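Local atomic coordinates of L544 (Acanthamoeba polyphaga mimivirus, PDB entry 4AMQ), a protein that probably transfers nucleotidyl groups with the help of divalent metal ions, is carried in the virion and may take part in transcription-coupled DNA repair. Residues E76-D79 / T80-Y83; I158-D161 / L162-L165; N351-K354 / S355-Q359. All coordinates share one frame; numbering follows the deposited sequence.

Contact 1 of 3, residues E76-D79 / T80-Y83; sequences EYDD and TNIY
The Y77 ring meets the amide end of N81 at one edge, near the ring plane, and the tip of I82 obliquely. Ring and amide planes are 61° apart, and the side chains cross at about a right angle. I82 CD1 reaches Y77 CB at 4.0 Å, an apolar touch at the root of the tyrosine side chain. The D78 carboxylate is a further flat group. With CG between the backbone N and the carbonyl carbon (chi1 55°), it turns OD1 back over the next residues: the T80 hydroxyl donates from OG1 to D78 OD1 at 3.0 Å, from the syn side but 35° out of the carboxylate plane, and T80 N adds a weak bond of 3.3 Å to D78 OD1. D78 O is gripped twice, by I82 N at 3.0 Å nearly in line with the carbonyl bond and by N81 N at 3.2 Å from above the carbonyl plane. D79 points elsewhere, its carboxylate bridged to K192 and K219, while I82 leans on V191 of helix 187-192. One aspartate receiving successive amides on side-chain and main-chain oxygens is the pattern of an Asx motif, though its side-chain bond is weak; here it turns the chain into helix 82-93 of the nucleotidyltransferase domain.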
loop_
_atom_site.group_PDB
_atom_site.type_symbol
_atom_site.label_atom_id
_atom_site.label_comp_id
_atom_site.label_asym_id
_atom_site.label_seq_id
_atom_site.Cartn_x
_atom_site.Cartn_y
_atom_site.Cartn_z
ATOM N N GLU A 76 3.913 -25.929 -11.199
ATOM C CA GLU A 76 5.088 -26.079 -10.344
ATOM C C GLU A 76 4.677 -26.154 -8.874
ATOM O O GLU A 76 5.166 -27.001 -8.128
ATOM C CB GLU A 76 6.062 -24.923 -10.578
ATOM C CG GLU A 76 7.436 -25.126 -9.971
ATOM C CD GLU A 76 8.487 -24.234 -10.605
ATOM O OE1 GLU A 76 8.246 -23.729 -11.721
ATOM O OE2 GLU A 76 9.554 -24.036 -9.988
ATOM N N TYR A 77 3.767 -25.272 -8.470
ATOM C CA TYR A 77 3.203 -25.307 -7.123
ATOM C C TYR A 77 1.679 -25.300 -7.166
ATOM O O TYR A 77 1.076 -24.645 -8.017
ATOM C CB TYR A 77 3.712 -24.129 -6.284
ATOM C CG TYR A 77 5.160 -24.254 -5.873
ATOM C CD1 TYR A 77 5.535 -25.102 -4.841
ATOM C CD2 TYR A 77 6.150 -23.525 -6.516
ATOM C CE1 TYR A 77 6.861 -25.225 -4.463
ATOM C CE2 TYR A 77 7.480 -23.638 -6.144
ATOM C CZ TYR A 77 7.828 -24.488 -5.117
ATOM O OH TYR A 77 9.145 -24.606 -4.744
ATOM N N ASP A 78 1.062 -26.031 -6.243
ATOM C CA ASP A 78 -0.394 -26.079 -6.150
ATOM C C ASP A 78 -0.875 -26.236 -4.709
ATOM O O ASP A 78 -0.109 -26.053 -3.763
ATOM C CB ASP A 78 -0.968 -27.197 -7.033
ATOM C CG ASP A 78 -0.363 -28.562 -6.727
ATOM O OD1 ASP A 78 0.309 -28.710 -5.684
ATOM O OD2 ASP A 78 -0.560 -29.493 -7.539
ATOM N N ASP A 79 -2.151 -26.580 -4.560
ATOM C CA ASP A 79 -2.784 -26.743 -3.256
ATOM C C ASP A 79 -1.959 -27.568 -2.275
ATOM O O ASP A 79 -1.891 -27.251 -1.088
ATOM C CB ASP A 79 -4.147 -27.422 -3.415
ATOM C CG ASP A 79 -5.137 -26.578 -4.186
ATOM O OD1 ASP A 79 -4.707 -25.774 -5.041
ATOM O OD2 ASP A 79 -6.351 -26.724 -3.936
ATOM N N THR A 80 -1.345 -28.633 -2.776
ATOM C CA THR A 80 -0.774 -29.660 -1.912
ATOM C C THR A 80 0.630 -29.352 -1.393
ATOM O O THR A 80 1.116 -30.027 -0.486
ATOM C CB THR A 80 -0.751 -31.034 -2.617
ATOM O OG1 THR A 80 0.115 -30.975 -3.757
ATOM C CG2 THR A 80 -2.150 -31.424 -3.070
ATOM N N ASN A 81 1.281 -28.343 -1.961
ATOM C CA ASN A 81 2.662 -28.048 -1.585
ATOM C C ASN A 81 3.001 -26.561 -1.473
ATOM O O ASN A 81 4.147 -26.206 -1.198
ATOM C CB ASN A 81 3.628 -28.718 -2.566
ATOM C CG ASN A 81 3.419 -28.252 -3.991
ATOM O OD1 ASN A 81 2.626 -27.346 -4.247
ATOM N ND2 ASN A 81 4.133 -28.868 -4.928
ATOM N N ILE A 82 2.016 -25.694 -1.688
ATOM C CA ILE A 82 2.268 -24.255 -1.652
ATOM C C ILE A 82 2.552 -23.777 -0.229
ATOM O O ILE A 82 3.335 -22.852 -0.021
ATOM C CB ILE A 82 1.100 -23.442 -2.253
ATOM C CG1 ILE A 82 1.487 -21.968 -2.394
ATOM C CG2 ILE A 82 -0.145 -23.581 -1.398
ATOM C CD1 ILE A 82 2.682 -21.722 -3.290
ATOM N N TYR A 83 1.917 -24.416 0.747
ATOM C CA TYR A 83 2.106 -24.046 2.142
ATOM C C TYR A 83 3.554 -24.245 2.566
ATOM O O TYR A 83 4.173 -23.342 3.129
ATOM C CB TYR A 83 1.171 -24.851 3.048
ATOM C CG TYR A 83 1.477 -24.706 4.519
ATOM C CD1 TYR A 83 1.318 -23.487 5.164
ATOM C CD2 TYR A 83 1.923 -25.788 5.265
ATOM C CE1 TYR A 83 1.597 -23.347 6.510
ATOM C CE2 TYR A 83 2.204 -25.659 6.615
ATOM C CZ TYR A 83 2.040 -24.436 7.231
ATOM O OH TYR A 83 2.318 -24.301 8.573
#

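Contact 2 of 3, residues I158-D161 / L162-L165; sequences IIWD and LYKL
W160 and K164 run alongside each other in the same direction, so that the lysine chain passes over one face of the indole. K164 CG sits 3.3 Å from the centroid of the W160 six-membered ring and 13° off its normal, a CH-pi contact; CD follows over the rim, 3.5 Å from W160 CH2. The indole swings under the lysine because its CG stands anti to the backbone N (chi1 -176°), and K164, bent at both chi2 and chi3, folds its methylenes onto it. Y163 comes to the same ring differently: the two aromatic planes are inclined by 56°, with centroids 6.0 Å apart, and W160 CZ3 lies at the edge of the tyrosine ring, 3.6 Å from Y163 CD2. Two backbone bonds close the last helical turn, Y163 N to I159 O at 2.8 Å and K164 N to W160 O at 2.9 Å. K164 then leaves helical angles and enters strand 164-167; the side chains of Y163, at the helix end, and K164, at the strand start, both touch T108 of the neighbouring strand 99-108. The chemistry is therefore that of aliphatic carbon on an aromatic face: methylenes, not the ammonium group, make the contact, and dispersion probably dominates the pairing of W160 with K164.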
loop_
_atom_site.group_PDB
_atom_site.type_symbol
_atom_site.label_atom_id
_atom_site.label_comp_id
_atom_site.label_asym_id
_atom_site.label_seq_id
_atom_site.Cartn_x
_atom_site.Cartn_y
_atom_site.Cartn_z
ATOM N N ILE A 158 -12.863 0.211 7.029
ATOM C CA ILE A 158 -12.711 -0.220 8.417
ATOM C C ILE A 158 -12.618 -1.734 8.553
ATOM O O ILE A 158 -11.837 -2.249 9.357
ATOM C CB ILE A 158 -13.887 0.271 9.284
ATOM C CG1 ILE A 158 -13.621 1.688 9.779
ATOM C CG2 ILE A 158 -14.108 -0.643 10.475
ATOM C CD1 ILE A 158 -14.534 2.100 10.902
ATOM N N ILE A 159 -13.416 -2.438 7.758
ATOM C CA ILE A 159 -13.582 -3.876 7.914
ATOM C C ILE A 159 -12.817 -4.683 6.871
ATOM O O ILE A 159 -12.906 -5.911 6.840
ATOM C CB ILE A 159 -15.066 -4.258 7.833
ATOM C CG1 ILE A 159 -15.561 -4.142 6.388
ATOM C CG2 ILE A 159 -15.885 -3.373 8.761
ATOM C CD1 ILE A 159 -16.904 -4.790 6.141
ATOM N N TRP A 160 -12.071 -3.994 6.017
ATOM C CA TRP A 160 -11.318 -4.666 4.966
ATOM C C TRP A 160 -10.291 -5.626 5.560
ATOM O O TRP A 160 -10.173 -6.768 5.123
ATOM C CB TRP A 160 -10.638 -3.644 4.051
ATOM C CG TRP A 160 -9.921 -4.260 2.888
ATOM C CD1 TRP A 160 -8.607 -4.097 2.555
ATOM C CD2 TRP A 160 -10.476 -5.151 1.909
ATOM N NE1 TRP A 160 -8.311 -4.824 1.426
ATOM C CE2 TRP A 160 -9.441 -5.480 1.011
ATOM C CE3 TRP A 160 -11.746 -5.699 1.705
ATOM C CZ2 TRP A 160 -9.637 -6.333 -0.076
ATOM C CZ3 TRP A 160 -11.940 -6.545 0.626
ATOM C CH2 TRP A 160 -10.890 -6.853 -0.251
ATOM N N ASP A 161 -9.558 -5.158 6.566
ATOM C CA ASP A 161 -8.540 -5.976 7.214
ATOM C C ASP A 161 -9.168 -7.159 7.944
ATOM O O ASP A 161 -8.498 -8.152 8.237
ATOM C CB ASP A 161 -7.717 -5.130 8.184
ATOM C CG ASP A 161 -6.971 -4.009 7.487
ATOM O OD1 ASP A 161 -6.556 -4.207 6.324
ATOM O OD2 ASP A 161 -6.804 -2.930 8.099
ATOM N N LEU A 162 -10.461 -7.046 8.231
ATOM C CA LEU A 162 -11.189 -8.091 8.940
ATOM C C LEU A 162 -11.834 -9.085 7.975
ATOM O O LEU A 162 -11.939 -10.272 8.278
ATOM C CB LEU A 162 -12.240 -7.472 9.863
ATOM C CG LEU A 162 -11.663 -6.660 11.025
ATOM C CD1 LEU A 162 -12.704 -5.725 11.624
ATOM C CD2 LEU A 162 -11.088 -7.587 12.084
ATOM N N TYR A 163 -12.260 -8.596 6.815
ATOM C CA TYR A 163 -12.808 -9.469 5.782
ATOM C C TYR A 163 -11.707 -10.301 5.133
ATOM O O TYR A 163 -11.832 -11.517 5.013
ATOM C CB TYR A 163 -13.566 -8.663 4.723
ATOM C CG TYR A 163 -14.066 -9.499 3.567
ATOM C CD1 TYR A 163 -14.703 -10.712 3.788
ATOM C CD2 TYR A 163 -13.909 -9.071 2.255
ATOM C CE1 TYR A 163 -15.161 -11.479 2.739
ATOM C CE2 TYR A 163 -14.369 -9.832 1.195
ATOM C CZ TYR A 163 -14.992 -11.035 1.444
ATOM O OH TYR A 163 -15.451 -11.801 0.396
ATOM N N LYS A 164 -10.627 -9.642 4.721
ATOM C CA LYS A 164 -9.482 -10.338 4.140
ATOM C C LYS A 164 -8.529 -10.815 5.231
ATOM O O LYS A 164 -8.060 -10.020 6.044
ATOM C CB LYS A 164 -8.734 -9.428 3.165
ATOM C CG LYS A 164 -9.609 -8.842 2.077
ATOM C CD LYS A 164 -10.218 -9.924 1.198
ATOM C CE LYS A 164 -9.171 -10.581 0.311
ATOM N NZ LYS A 164 -9.784 -11.586 -0.603
ATOM N N LEU A 165 -8.242 -12.114 5.243
ATOM C CA LEU A 165 -7.371 -12.687 6.259
ATOM C C LEU A 165 -5.899 -12.363 6.009
ATOM O O LEU A 165 -5.296 -12.849 5.050
ATOM C CB LEU A 165 -7.571 -14.200 6.349
ATOM C CG LEU A 165 -8.942 -14.678 6.834
ATOM C CD1 LEU A 165 -9.003 -16.194 6.858
ATOM C CD2 LEU A 165 -9.250 -14.108 8.211
#

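Contact 3 of 3, residues N351-K354 / S355-Q359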
loop_
_atom_site.group_PDB
_atom_site.type_symbol
_atom_site.label_atom_id
_atom_site.label_comp_id
_atom_site.label_asym_id
_atom_site.label_seq_id
_atom_site.Cartn_x
_atom_site.Cartn_y
_atom_site.Cartn_z
ATOM N N ASN A 351 -0.407 17.420 5.603
ATOM C CA ASN A 351 0.189 18.615 5.032
ATOM C C ASN A 351 0.642 18.393 3.592
ATOM O O ASN A 351 0.423 19.241 2.727
ATOM C CB ASN A 351 1.353 19.097 5.900
ATOM C CG ASN A 351 1.758 20.521 5.588
ATOM O OD1 ASN A 351 2.911 20.792 5.260
ATOM N ND2 ASN A 351 0.806 21.441 5.678
ATOM N N ILE A 352 1.267 17.248 3.336
ATOM C CA ILE A 352 1.751 16.936 1.995
ATOM C C ILE A 352 0.588 16.804 1.018
ATOM O O ILE A 352 0.651 17.300 -0.101
ATOM C CB ILE A 352 2.596 15.651 1.972
ATOM C CG1 ILE A 352 3.879 15.851 2.783
ATOM C CG2 ILE A 352 2.938 15.262 0.538
ATOM C CD1 ILE A 352 4.700 14.604 2.948
ATOM N N ASN A 353 -0.473 16.136 1.452
ATOM C CA ASN A 353 -1.677 16.027 0.647
ATOM C C ASN A 353 -2.243 17.390 0.297
ATOM O O ASN A 353 -2.530 17.678 -0.865
ATOM C CB ASN A 353 -2.735 15.203 1.374
ATOM C CG ASN A 353 -2.588 13.723 1.117
ATOM O OD1 ASN A 353 -2.960 13.232 0.052
ATOM N ND2 ASN A 353 -2.043 13.002 2.090
ATOM N N LYS A 354 -2.413 18.225 1.314
ATOM C CA LYS A 354 -2.941 19.564 1.116
ATOM C C LYS A 354 -2.121 20.305 0.069
ATOM O O LYS A 354 -2.672 20.897 -0.859
ATOM C CB LYS A 354 -2.935 20.338 2.436
ATOM C CG LYS A 354 -3.489 21.750 2.333
ATOM C CD LYS A 354 -3.476 22.440 3.686
ATOM C CE LYS A 354 -4.257 21.633 4.710
ATOM N NZ LYS A 354 -5.644 21.352 4.245
ATOM N N SER A 355 -0.800 20.258 0.217
ATOM C CA SER A 355 0.093 20.984 -0.678
ATOM C C SER A 355 0.022 20.498 -2.126
ATOM O O SER A 355 -0.126 21.300 -3.046
ATOM C CB SER A 355 1.535 20.917 -0.169
ATOM O OG SER A 355 2.405 21.657 -1.009
ATOM N N VAL A 356 0.129 19.188 -2.332
ATOM C CA VAL A 356 0.161 18.651 -3.687
ATOM C C VAL A 356 -1.175 18.860 -4.402
ATOM O O VAL A 356 -1.214 19.129 -5.599
ATOM C CB VAL A 356 0.577 17.162 -3.718
ATOM C CG1 VAL A 356 -0.566 16.264 -3.256
ATOM C CG2 VAL A 356 1.037 16.774 -5.113
ATOM N N ASN A 357 -2.267 18.742 -3.655
ATOM C CA ASN A 357 -3.595 18.993 -4.200
ATOM C C ASN A 357 -3.759 20.440 -4.658
ATOM O O ASN A 357 -4.356 20.706 -5.702
ATOM C CB ASN A 357 -4.669 18.635 -3.170
ATOM C CG ASN A 357 -4.838 17.139 -3.008
ATOM O OD1 ASN A 357 -4.698 16.386 -3.970
ATOM N ND2 ASN A 357 -5.139 16.699 -1.792
ATOM N N LYS A 358 -3.218 21.366 -3.872
ATOM C CA LYS A 358 -3.281 22.787 -4.197
ATOM C C LYS A 358 -2.514 23.092 -5.479
ATOM O O LYS A 358 -3.014 23.791 -6.359
ATOM C CB LYS A 358 -2.712 23.624 -3.049
ATOM C CG LYS A 358 -2.807 25.125 -3.273
ATOM C CD LYS A 358 -1.817 25.883 -2.401
ATOM C CE LYS A 358 -2.088 27.380 -2.438
ATOM N NZ LYS A 358 -2.209 27.893 -3.832
ATOM N N GLN A 359 -1.299 22.566 -5.576
ATOM C CA GLN A 359 -0.453 22.797 -6.740
ATOM C C GLN A 359 -0.953 22.038 -7.964
ATOM O O GLN A 359 -0.458 22.242 -9.073
ATOM C CB GLN A 359 0.989 22.382 -6.446
ATOM C CG GLN A 359 1.652 23.145 -5.311
ATOM C CD GLN A 359 3.038 22.620 -5.005
ATOM O OE1 GLN A 359 3.958 22.741 -5.817
ATOM N NE2 GLN A 359 3.195 22.016 -3.833
HETATM O O HOH W 1 -5.533 13.566 -1.043
#
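Residues 351 to 359 form an unbroken run of alpha-helix, part of the long helix 334-368 in the helical domain. Four i to i+4 backbone bonds join the two segments: S355 N to N351 O, V356 N to I352 O, N357 N to N353 O, and K358 N to K354 O, all between 3.0 and 3.1 Å. The side chains sort onto different sides. I352, S355 and V356 are buried against helix 274-292, I352 on L280 and the other two on Y276; N353 also reaches L280. V356 CG1 sits between the backbone N and the carbonyl carbon (chi1 75°), which sets the methyl 3.4 Å from N353 O, close over the preceding turn. Several polar groups tie this helix to its surroundings: the S355 hydroxyl bonds N315 O, N351 OD1 takes the amide of D318, and Q359 NE2 bonds the hydroxyl of Y276 while making a weak bond of 3.5 Å back to S355 O. The lysines K354 and K358 lie on an exposed side. One turn apart, N353 and N357 each have one amide atom engaged elsewhere, N353 ND2 with Y349 O and N357 OD1 with the backbone N of Y245. Their remaining amide atoms share a water, which donates to N353 OD1 at 2.8 Å and accepts from N357 ND2 at 3.2 Å; N357 ND2 also lies 2.9 Å from N353 O, but at an angle too poor for a hydrogen bond.

Overall arrangement
The contacts follow one another along the chain. Contacts 1 and 2 belong to the nucleotidyltransferase domain, their centres 25 Å apart and their nearest atoms about 13 Å apart. Contact 1 leads into helix 82-93, after strand 66-72, which bears the manganese ligands D66 and D68; contact 2 ends helix 152-163 and opens strand 164-167, at an edge of the same mixed sheet. The W160 side chain is about 12 Å from a manganese ion. Contact 3, in the helical domain, has its centre 29 Å from that of contact 2 and 46 Å from that of contact 1, on the opposite side of the chain's centre. Contact 2 thus lies at the sheet edge, between the outlying loop of contact 1 and the helical domain.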